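Fc fragment of IgE receptor II (Bos taurus, PDB 6PWS) binds mannose-type sugars through a calcium-dependent C-type lectin domain and, as the type II Fc receptor for IgE, probably also recognises that antibody. Local coordinates at residues I67-L72 and N104-L109; H41-S46 and I79-Q84; K19-G24 and D54-R59. All coordinates share one frame; numbering follows the deposited sequence.

Interaction 1: I67-L72 and N104-L109; sequences IGLRDL and NCVMML. With CA (calcium ion), chain C.
Asp-71 and Asn-104 meet at a calcium site of the C-type lectin domain, where strand 105-108 runs antiparallel to residues 67-72. The Asp-71 carboxylate grips the ion with both oxygens, OD1 at 2.6 Å and OD2 at 2.5 Å from the calcium, while Asn-104 binds through its side chain; a water, Glu-75, Asp-98 and Glu-103 complete the site. This calcium is not the one that holds the sugar. OD2 also accepts from Gly-76 N, which would help fix the carboxylate's rotation. Behind the metal, Asp-71 N donates to Asn-104 O (2.9 Å) and Val-106 N to Leu-69 O (3.0 Å), framing the non-hydrogen-bonded pair Arg-70 and Cys-105. Before the corner at Gly-68, the centre of an inverse gamma turn, Ile-67 N sends a nearly straight bond to Val-106 O (172°). Apolar residues suit the buried part: Val-106 and Leu-69 lie side by side, CB to CB 3.9 Å, and the Ile-67 CG2 methyl touches Met-108 CE. Asn-104 and Cys-105 together face Ala-117 in a classic beta bulge, and Cys-105 is tied to Cys-119. The strand pairing thus sets Asp-71 and Asn-104 at the auxiliary calcium site beside the long loop of C-type lectins.

Interaction 2: H41-S46 and I79-Q84; sequences HGRLVS and IWMDNQ
Ser-46 and Asp-82 are joined by the sole hydrogen bond between these two segments, and it is an unusual one, a serine hydroxyl taking the backbone amide of a turn. Ser-46 OG accepts from Asp-82 N at 3.0 Å, with a bent N-H...O angle of 140°. The donor sits within the type I turn from Trp-80 to Asn-83, and the small hydroxyl of serine reaches an amide that the turn's own bond, Asn-83 N to Trp-80 O, does not use. It is set there with OG anti to the carbonyl carbon, beside its own backbone N (chi1 -57°). The Asp-82 carboxylate folds close over the same residue, with OD2 3.2 Å from Ser-46 CB. Its other oxygen, OD1, closes an Asx turn by accepting from Gln-84 N, which approaches from above the carboxylate plane, and also receives a bond from His-48 NE2; aspartate thus serves two donors at once.

On one flank the backbone of Ser-46 lies over a face of the Trp-80 indole near its rim, with CA 3.4 Å from CE3. The broad ring offers a flat surface for the chain to cross. On the other flank Met-81 turns toward residues 43-46: its CB comes within 3.2 Å of Leu-44 O. A bend at chi2 (61°) turns the chain beyond CG, which itself lies 3.8 Å from Arg-43 CB. The extended Arg-43 chain passes with CD 3.7 Å from Met-81 O, on the solvent-exposed side of the contact.

Around this junction, Trp-30 of helix 30-39 touches both Leu-44 and Met-81, Arg-43 and Val-45 bond to strand 123-131 through their backbones, and the Trp-80 ring packs against Ile-67 of strand 65-67 and meets Trp-114 of strand 114-117.

Interaction 3: K19-G24 and D54-R59; sequences KCYYFG and DFLTKR
Tyr-21 and Phe-55 form the tight part of this contact, between strand 19-24 and helix 54-59. Phe-55 CE1 sits over one face of the tyrosine ring, displaced toward its rim and 3.5 Å from CD1. The two rings meet obliquely, their planes inclined by 46°. Phe-55 reaches the strand because its CG is anti to the backbone N (chi1 168°). Leu-56, one residue on, fills in alongside with CD2 4.0 Å from Tyr-21 CD2. Large flat rings and a branched aliphatic side chain suit this buried interior, where they bridge axes 11.2 Å apart. Tyrosine also suits its place because its hydroxyl leads out of the apolar patch to Glu-52 of the same helix. Phe-16, from strand 14-16, stacks on Phe-55.

Toward solvent the buried ring pair gives way to a partly exposed ring flanked by an exposed arginine. Phe-23 presents its ring edge to Phe-55 CE1, 3.8 Å from CZ, and its CE1 lies 3.7 Å from Arg-59 CB, with Leu-56 CD2 and the Arg-59 carbonyl also close by. Arginine is apt at this border, its methylene groups meeting the phenyl ring while the polar end turns away. That end is held to its own helix: NH1 donates to Phe-55 O at 3.0 Å, in the carbonyl plane and on a lone pair, and the guanidinium lies with one face against Phe-55 CD2. Further out, on the exposed surface of the helix, Lys-58 NZ in the conformer given forms a salt bridge of 2.9 Å with Asp-54 OD2.

Strand and helix run nearly the same way, 24° apart, joined by side chains without a hydrogen bond between them. Such helix-on-sheet packing is typical of the C-type lectin fold, in which the second helix lies against the sheet that pairs strand 19-25 with strand 123-131.

In the fold
Interactions 1 and 2 interlock through Gly-68, whose N and O probably bond to Val-45 O and Met-81 N, so the corner between the sheets is held by residues of both. Val-45 then leads to interaction 3, its CG2 methyl packing on Tyr-21 and Leu-56, while Met-108 of 104-109 also reaches Leu-56. Interactions 1 and 3 are mainly buried; interaction 2 is partly so. The chemistry changes along the domain: metal ligation and strand pairing at the calcium end, a side-chain bond to a turn in the middle, and aromatic packing of helix on sheet toward the chain termini. Strand 123-131 borders interactions 2 and 3 alike.

Interaction 1: I67-L72 and N104-L109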
loop_
_atom_site.group_PDB
_atom_site.type_symbol
_atom_site.label_atom_id
_atom_site.label_comp_id
_atom_site.label_asym_id
_atom_site.label_seq_id
_atom_site.Cartn_x
_atom_site.Cartn_y
_atom_site.Cartn_z
ATOM N N ILE A 67 1.309 0.323 -2.289
ATOM C CA ILE A 67 0.798 -0.350 -1.103
ATOM C C ILE A 67 1.522 -1.695 -0.924
ATOM O O ILE A 67 2.296 -2.141 -1.772
ATOM C CB ILE A 67 -0.743 -0.509 -1.124
ATOM C CG1 ILE A 67 -1.214 -1.476 -2.216
ATOM C CG2 ILE A 67 -1.406 0.862 -1.259
ATOM C CD1 ILE A 67 -2.706 -1.817 -2.114
ATOM N N GLY A 68 1.253 -2.344 0.209
ATOM C CA GLY A 68 1.967 -3.539 0.617
ATOM C C GLY A 68 1.363 -4.838 0.116
ATOM O O GLY A 68 1.092 -5.754 0.901
ATOM N N LEU A 69 1.192 -4.951 -1.201
ATOM C CA LEU A 69 0.526 -6.085 -1.835
ATOM C C LEU A 69 1.301 -6.427 -3.102
ATOM O O LEU A 69 1.647 -5.523 -3.873
ATOM C CB LEU A 69 -0.938 -5.719 -2.139
ATOM C CG LEU A 69 -1.848 -6.845 -2.631
ATOM C CD1 LEU A 69 -2.024 -7.929 -1.576
ATOM C CD2 LEU A 69 -3.206 -6.258 -3.028
ATOM N N ARG A 70 1.606 -7.714 -3.309
ATOM C CA ARG A 70 2.433 -8.131 -4.436
ATOM C C ARG A 70 2.151 -9.593 -4.754
ATOM O O ARG A 70 1.734 -10.356 -3.882
ATOM C CB ARG A 70 3.932 -7.919 -4.142
ATOM C CG ARG A 70 4.606 -8.936 -3.220
ATOM C CD ARG A 70 4.134 -8.936 -1.756
ATOM N NE ARG A 70 4.907 -9.913 -0.978
ATOM C CZ ARG A 70 4.780 -10.156 0.333
ATOM N NH1 ARG A 70 3.889 -9.474 1.050
ATOM N NH2 ARG A 70 5.532 -11.087 0.921
ATOM N N ASP A 71 2.423 -9.981 -6.011
ATOM C CA ASP A 71 2.381 -11.379 -6.440
ATOM C C ASP A 71 3.707 -11.808 -7.070
ATOM O O ASP A 71 3.738 -12.639 -7.979
ATOM C CB ASP A 71 1.200 -11.732 -7.350
ATOM C CG ASP A 71 1.288 -11.165 -8.763
ATOM O OD1 ASP A 71 1.966 -10.151 -8.995
ATOM O OD2 ASP A 71 0.622 -11.746 -9.659
ATOM N N LEU A 72 4.808 -11.270 -6.560
ATOM C CA LEU A 72 6.139 -11.626 -7.049
ATOM C C LEU A 72 6.448 -13.121 -6.941
ATOM O O LEU A 72 7.068 -13.692 -7.847
ATOM C CB LEU A 72 7.197 -10.823 -6.291
ATOM C CG LEU A 72 7.350 -9.376 -6.750
ATOM C CD1 LEU A 72 8.006 -8.511 -5.683
ATOM C CD2 LEU A 72 8.148 -9.342 -8.050
ATOM N N ASN A 104 3.683 -7.030 -10.926
ATOM C CA ASN A 104 3.686 -7.865 -9.731
ATOM C C ASN A 104 3.642 -7.089 -8.427
ATOM O O ASN A 104 3.703 -7.711 -7.361
ATOM C CB ASN A 104 4.851 -8.850 -9.777
ATOM C CG ASN A 104 4.904 -9.590 -11.102
ATOM O OD1 ASN A 104 3.882 -10.032 -11.631
ATOM N ND2 ASN A 104 6.091 -9.716 -11.655
ATOM N N CYS A 105 3.477 -5.766 -8.491
ATOM C CA CYS A 105 3.450 -4.900 -7.315
ATOM C C CYS A 105 2.214 -4.017 -7.410
ATOM O O CYS A 105 1.920 -3.482 -8.478
ATOM C CB CYS A 105 4.707 -4.035 -7.278
ATOM S SG CYS A 105 6.233 -5.003 -6.995
ATOM N N VAL A 106 1.498 -3.831 -6.305
ATOM C CA VAL A 106 0.218 -3.127 -6.352
ATOM C C VAL A 106 0.347 -1.694 -5.858
ATOM O O VAL A 106 1.027 -1.400 -4.864
ATOM C CB VAL A 106 -0.870 -3.901 -5.585
ATOM C CG1 VAL A 106 -2.224 -3.202 -5.685
ATOM C CG2 VAL A 106 -0.977 -5.324 -6.115
ATOM N N MET A 107 -0.341 -0.804 -6.573
ATOM C CA MET A 107 -0.452 0.607 -6.256
ATOM C C MET A 107 -1.921 0.994 -6.126
ATOM O O MET A 107 -2.812 0.326 -6.665
ATOM C CB MET A 107 0.174 1.472 -7.368
ATOM C CG MET A 107 -0.599 1.394 -8.690
ATOM S SD MET A 107 0.150 2.274 -10.071
ATOM C CE MET A 107 -0.080 3.972 -9.543
ATOM N N MET A 108 -2.156 2.096 -5.410
ATOM C CA MET A 108 -3.405 2.836 -5.518
ATOM C C MET A 108 -3.264 3.865 -6.634
ATOM O O MET A 108 -2.271 4.603 -6.698
ATOM C CB MET A 108 -3.751 3.585 -4.234
ATOM C CG MET A 108 -4.306 2.726 -3.127
ATOM S SD MET A 108 -4.894 3.690 -1.701
ATOM C CE MET A 108 -3.340 4.242 -0.984
ATOM N N LEU A 109 -4.264 3.921 -7.508
ATOM C CA LEU A 109 -4.436 5.043 -8.416
ATOM C C LEU A 109 -4.784 6.296 -7.606
ATOM O O LEU A 109 -4.977 6.247 -6.393
ATOM C CB LEU A 109 -5.522 4.716 -9.435
ATOM C CG LEU A 109 -5.288 3.460 -10.275
ATOM C CD1 LEU A 109 -6.513 3.183 -11.132
ATOM C CD2 LEU A 109 -4.040 3.599 -11.146
HETATM CA CA CA C . 1.454 -10.353 -11.522
HETATM O O HOH W 1 -0.770 -9.547 -11.525
#

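Interaction 2: H41-S46 and I79-Q84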
loop_
_atom_site.group_PDB
_atom_site.type_symbol
_atom_site.label_atom_id
_atom_site.label_comp_id
_atom_site.label_asym_id
_atom_site.label_seq_id
_atom_site.Cartn_x
_atom_site.Cartn_y
_atom_site.Cartn_z
ATOM N N HIS A 41 10.369 2.008 10.584
ATOM C CA HIS A 41 9.875 0.959 11.485
ATOM C C HIS A 41 8.404 0.640 11.257
ATOM O O HIS A 41 7.651 0.322 12.184
ATOM C CB HIS A 41 10.202 1.209 12.952
ATOM C CG HIS A 41 11.625 0.900 13.291
ATOM N ND1 HIS A 41 12.434 1.799 13.941
ATOM C CD2 HIS A 41 12.392 -0.192 13.047
ATOM C CE1 HIS A 41 13.639 1.276 14.092
ATOM N NE2 HIS A 41 13.640 0.069 13.557
ATOM N N GLY A 42 8.010 0.654 9.988
ATOM C CA GLY A 42 6.725 0.147 9.558
ATOM C C GLY A 42 6.881 -0.751 8.347
ATOM O O GLY A 42 7.991 -1.190 8.026
ATOM N N ARG A 43 5.766 -1.027 7.668
ATOM C CA ARG A 43 5.773 -1.784 6.426
ATOM C C ARG A 43 4.801 -1.113 5.464
ATOM O O ARG A 43 3.874 -0.417 5.882
ATOM C CB ARG A 43 5.324 -3.243 6.623
ATOM C CG ARG A 43 6.176 -4.087 7.571
ATOM C CD ARG A 43 5.914 -5.560 7.326
ATOM N NE ARG A 43 6.589 -6.449 8.265
ATOM C CZ ARG A 43 6.073 -6.869 9.417
ATOM N NH1 ARG A 43 4.861 -6.483 9.804
ATOM N NH2 ARG A 43 6.783 -7.683 10.182
ATOM N N LEU A 44 4.972 -1.351 4.166
ATOM C CA LEU A 44 3.968 -0.898 3.207
ATOM C C LEU A 44 2.591 -1.387 3.652
ATOM O O LEU A 44 2.431 -2.516 4.137
ATOM C CB LEU A 44 4.308 -1.414 1.807
ATOM C CG LEU A 44 5.423 -0.655 1.072
ATOM C CD1 LEU A 44 5.898 -1.478 -0.128
ATOM C CD2 LEU A 44 4.931 0.716 0.621
ATOM N N VAL A 45 1.591 -0.519 3.447
ATOM C CA VAL A 45 0.280 -0.672 4.074
ATOM C C VAL A 45 -0.457 -1.921 3.609
ATOM O O VAL A 45 -0.454 -2.289 2.423
ATOM C CB VAL A 45 -0.566 0.601 3.829
ATOM C CG1 VAL A 45 -0.877 0.810 2.340
ATOM C CG2 VAL A 45 -1.860 0.605 4.632
ATOM N N SER A 46 -1.162 -2.538 4.562
ATOM C CA SER A 46 -2.061 -3.652 4.299
ATOM C C SER A 46 -3.495 -3.232 4.623
ATOM O O SER A 46 -3.731 -2.559 5.628
ATOM C CB SER A 46 -1.682 -4.861 5.161
ATOM O OG SER A 46 -0.339 -5.277 4.959
ATOM N N ILE A 79 0.030 -11.403 -1.730
ATOM C CA ILE A 79 0.416 -11.506 -0.325
ATOM C C ILE A 79 0.486 -10.091 0.237
ATOM O O ILE A 79 1.108 -9.210 -0.371
ATOM C CB ILE A 79 1.795 -12.188 -0.151
ATOM C CG1 ILE A 79 1.865 -13.527 -0.889
ATOM C CG2 ILE A 79 2.121 -12.382 1.325
ATOM C CD1 ILE A 79 3.233 -14.198 -0.810
ATOM N N TRP A 80 -0.124 -9.886 1.408
ATOM C CA TRP A 80 -0.017 -8.629 2.133
ATOM C C TRP A 80 1.265 -8.578 2.962
ATOM O O TRP A 80 1.739 -9.590 3.494
ATOM C CB TRP A 80 -1.184 -8.469 3.122
ATOM C CG TRP A 80 -2.496 -8.108 2.499
ATOM C CD1 TRP A 80 -3.630 -8.875 2.453
ATOM C CD2 TRP A 80 -2.817 -6.868 1.859
ATOM N NE1 TRP A 80 -4.632 -8.192 1.807
ATOM C CE2 TRP A 80 -4.158 -6.957 1.429
ATOM C CE3 TRP A 80 -2.093 -5.704 1.584
ATOM C CZ2 TRP A 80 -4.785 -5.919 0.739
ATOM C CZ3 TRP A 80 -2.718 -4.672 0.895
ATOM C CH2 TRP A 80 -4.048 -4.785 0.480
ATOM N N MET A 81 1.770 -7.356 3.170
ATOM C CA MET A 81 2.876 -7.129 4.100
ATOM C C MET A 81 2.566 -7.640 5.509
ATOM O O MET A 81 3.472 -8.101 6.204
ATOM C CB MET A 81 3.229 -5.633 4.141
ATOM C CG MET A 81 4.558 -5.265 3.518
ATOM S SD MET A 81 4.677 -5.662 1.773
ATOM C CE MET A 81 6.446 -5.418 1.575
ATOM N N ASP A 82 1.314 -7.549 5.959
ATOM C CA ASP A 82 0.953 -8.017 7.295
ATOM C C ASP A 82 0.635 -9.509 7.348
ATOM O O ASP A 82 0.321 -10.034 8.431
ATOM C CB ASP A 82 -0.171 -7.165 7.918
ATOM C CG ASP A 82 -1.536 -7.347 7.273
ATOM O OD1 ASP A 82 -1.693 -8.159 6.333
ATOM O OD2 ASP A 82 -2.469 -6.641 7.729
ATOM N N ASN A 83 0.733 -10.199 6.211
ATOM C CA ASN A 83 0.510 -11.642 6.104
ATOM C C ASN A 83 -0.918 -12.067 6.468
ATOM O O ASN A 83 -1.163 -13.261 6.655
ATOM C CB ASN A 83 1.539 -12.475 6.876
ATOM C CG ASN A 83 2.911 -12.494 6.214
ATOM O OD1 ASN A 83 3.029 -12.581 4.997
ATOM N ND2 ASN A 83 3.936 -12.486 7.005
ATOM N N GLN A 84 -1.869 -11.141 6.512
ATOM C CA GLN A 84 -3.258 -11.467 6.815
ATOM C C GLN A 84 -4.009 -11.837 5.542
ATOM O O GLN A 84 -3.514 -11.669 4.420
ATOM C CB GLN A 84 -3.906 -10.284 7.526
ATOM C CG GLN A 84 -3.396 -10.067 8.928
ATOM C CD GLN A 84 -4.022 -8.836 9.555
ATOM O OE1 GLN A 84 -5.088 -8.366 9.135
ATOM N NE2 GLN A 84 -3.363 -8.303 10.569
#

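Interaction 3: K19-G24 and D54-R59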
loop_
_atom_site.group_PDB
_atom_site.type_symbol
_atom_site.label_atom_id
_atom_site.label_comp_id
_atom_site.label_asym_id
_atom_site.label_seq_id
_atom_site.Cartn_x
_atom_site.Cartn_y
_atom_site.Cartn_z
ATOM N N LYS A 19 -4.437 1.595 14.051
ATOM C CA LYS A 19 -3.229 1.597 13.250
ATOM C C LYS A 19 -2.746 3.026 13.047
ATOM O O LYS A 19 -3.469 3.999 13.280
ATOM C CB LYS A 19 -3.458 0.879 11.905
ATOM C CG LYS A 19 -3.627 -0.633 12.069
ATOM C CD LYS A 19 -4.003 -1.346 10.769
ATOM C CE LYS A 19 -2.931 -1.195 9.697
ATOM N NZ LYS A 19 -3.250 -2.013 8.489
ATOM N N CYS A 20 -1.497 3.120 12.609
ATOM C CA CYS A 20 -0.835 4.367 12.274
ATOM C C CYS A 20 -0.367 4.281 10.833
ATOM O O CYS A 20 0.101 3.224 10.397
ATOM C CB CYS A 20 0.388 4.562 13.167
ATOM S SG CYS A 20 -0.006 4.598 14.929
ATOM N N TYR A 21 -0.445 5.409 10.125
ATOM C CA TYR A 21 -0.183 5.450 8.693
ATOM C C TYR A 21 0.804 6.556 8.365
ATOM O O TYR A 21 0.740 7.658 8.928
ATOM C CB TYR A 21 -1.497 5.637 7.911
ATOM C CG TYR A 21 -2.496 4.532 8.183
ATOM C CD1 TYR A 21 -3.328 4.582 9.290
ATOM C CD2 TYR A 21 -2.594 3.430 7.344
ATOM C CE1 TYR A 21 -4.234 3.561 9.556
ATOM C CE2 TYR A 21 -3.506 2.407 7.593
ATOM C CZ TYR A 21 -4.326 2.482 8.700
ATOM O OH TYR A 21 -5.260 1.509 8.987
ATOM N N TYR A 22 1.692 6.259 7.421
ATOM C CA TYR A 22 2.711 7.195 6.964
ATOM C C TYR A 22 2.490 7.436 5.480
ATOM O O TYR A 22 2.531 6.490 4.682
ATOM C CB TYR A 22 4.108 6.621 7.183
ATOM C CG TYR A 22 5.194 7.655 7.012
ATOM C CD1 TYR A 22 5.842 7.846 5.799
ATOM C CD2 TYR A 22 5.554 8.462 8.074
ATOM C CE1 TYR A 22 6.833 8.813 5.666
ATOM C CE2 TYR A 22 6.541 9.412 7.958
ATOM C CZ TYR A 22 7.175 9.587 6.760
ATOM O OH TYR A 22 8.150 10.557 6.676
ATOM N N PHE A 23 2.234 8.684 5.112
ATOM C CA PHE A 23 2.001 9.061 3.717
ATOM C C PHE A 23 3.322 9.552 3.132
ATOM O O PHE A 23 3.634 10.745 3.147
ATOM C CB PHE A 23 0.870 10.080 3.601
ATOM C CG PHE A 23 -0.456 9.524 4.027
ATOM C CD1 PHE A 23 -1.265 8.879 3.104
ATOM C CD2 PHE A 23 -0.866 9.579 5.350
ATOM C CE1 PHE A 23 -2.468 8.313 3.492
ATOM C CE2 PHE A 23 -2.074 9.022 5.736
ATOM C CZ PHE A 23 -2.872 8.386 4.807
ATOM N N GLY A 24 4.113 8.594 2.650
ATOM C CA GLY A 24 5.421 8.905 2.113
ATOM C C GLY A 24 5.338 9.576 0.757
ATOM O O GLY A 24 4.440 9.312 -0.046
ATOM N N ASP A 54 -11.416 3.591 2.903
ATOM C CA ASP A 54 -11.958 4.945 2.796
ATOM C C ASP A 54 -10.982 5.963 3.383
ATOM O O ASP A 54 -10.764 7.038 2.806
ATOM C CB ASP A 54 -13.319 4.986 3.513
ATOM C CG ASP A 54 -13.873 6.390 3.691
ATOM O OD1 ASP A 54 -14.311 6.976 2.684
ATOM O OD2 ASP A 54 -13.916 6.904 4.839
ATOM N N PHE A 55 -10.387 5.639 4.534
ATOM C CA PHE A 55 -9.389 6.515 5.142
ATOM C C PHE A 55 -8.269 6.807 4.151
ATOM O O PHE A 55 -7.824 7.950 3.997
ATOM C CB PHE A 55 -8.860 5.852 6.425
ATOM C CG PHE A 55 -7.627 6.506 7.000
ATOM C CD1 PHE A 55 -6.368 6.016 6.686
ATOM C CD2 PHE A 55 -7.710 7.610 7.841
ATOM C CE1 PHE A 55 -5.226 6.607 7.198
ATOM C CE2 PHE A 55 -6.563 8.205 8.349
ATOM C CZ PHE A 55 -5.324 7.701 8.027
ATOM N N LEU A 56 -7.786 5.758 3.476
ATOM C CA LEU A 56 -6.683 5.878 2.522
ATOM C C LEU A 56 -7.105 6.595 1.243
ATOM O O LEU A 56 -6.384 7.473 0.757
ATOM C CB LEU A 56 -6.128 4.487 2.203
ATOM C CG LEU A 56 -5.473 3.784 3.399
ATOM C CD1 LEU A 56 -5.179 2.342 3.049
ATOM C CD2 LEU A 56 -4.215 4.503 3.864
ATOM N N THR A 57 -8.254 6.225 0.667
ATOM C CA THR A 57 -8.738 6.856 -0.557
ATOM C C THR A 57 -8.817 8.361 -0.393
ATOM O O THR A 57 -8.398 9.123 -1.269
ATOM C CB THR A 57 -10.115 6.284 -0.891
ATOM O OG1 THR A 57 -9.937 4.936 -1.324
ATOM C CG2 THR A 57 -10.833 7.102 -1.973
ATOM N N LYS A 58 -9.359 8.808 0.732
ATOM C CA LYS A 58 -9.559 10.238 0.923
ATOM C C LYS A 58 -8.248 11.003 0.995
ATOM O O LYS A 58 -8.238 12.201 0.695
ATOM C CB LYS A 58 -10.408 10.466 2.174
ATOM C CG LYS A 58 -11.846 9.999 1.973
ATOM C CD LYS A 58 -12.747 10.287 3.169
ATOM C CE LYS A 58 -12.176 9.711 4.449
ATOM N NZ LYS A 58 -13.218 9.595 5.524
ATOM N N ARG A 59 -7.151 10.335 1.368
ATOM C CA ARG A 59 -5.850 10.938 1.635
ATOM C C ARG A 59 -4.787 10.581 0.607
ATOM O O ARG A 59 -3.622 10.997 0.753
ATOM C CB ARG A 59 -5.409 10.500 3.041
ATOM C CG ARG A 59 -6.285 11.099 4.126
ATOM C CD ARG A 59 -6.063 10.426 5.461
ATOM N NE ARG A 59 -6.837 11.032 6.541
ATOM C CZ ARG A 59 -8.124 10.804 6.772
ATOM N NH1 ARG A 59 -8.835 9.998 5.986
ATOM N NH2 ARG A 59 -8.704 11.410 7.799
#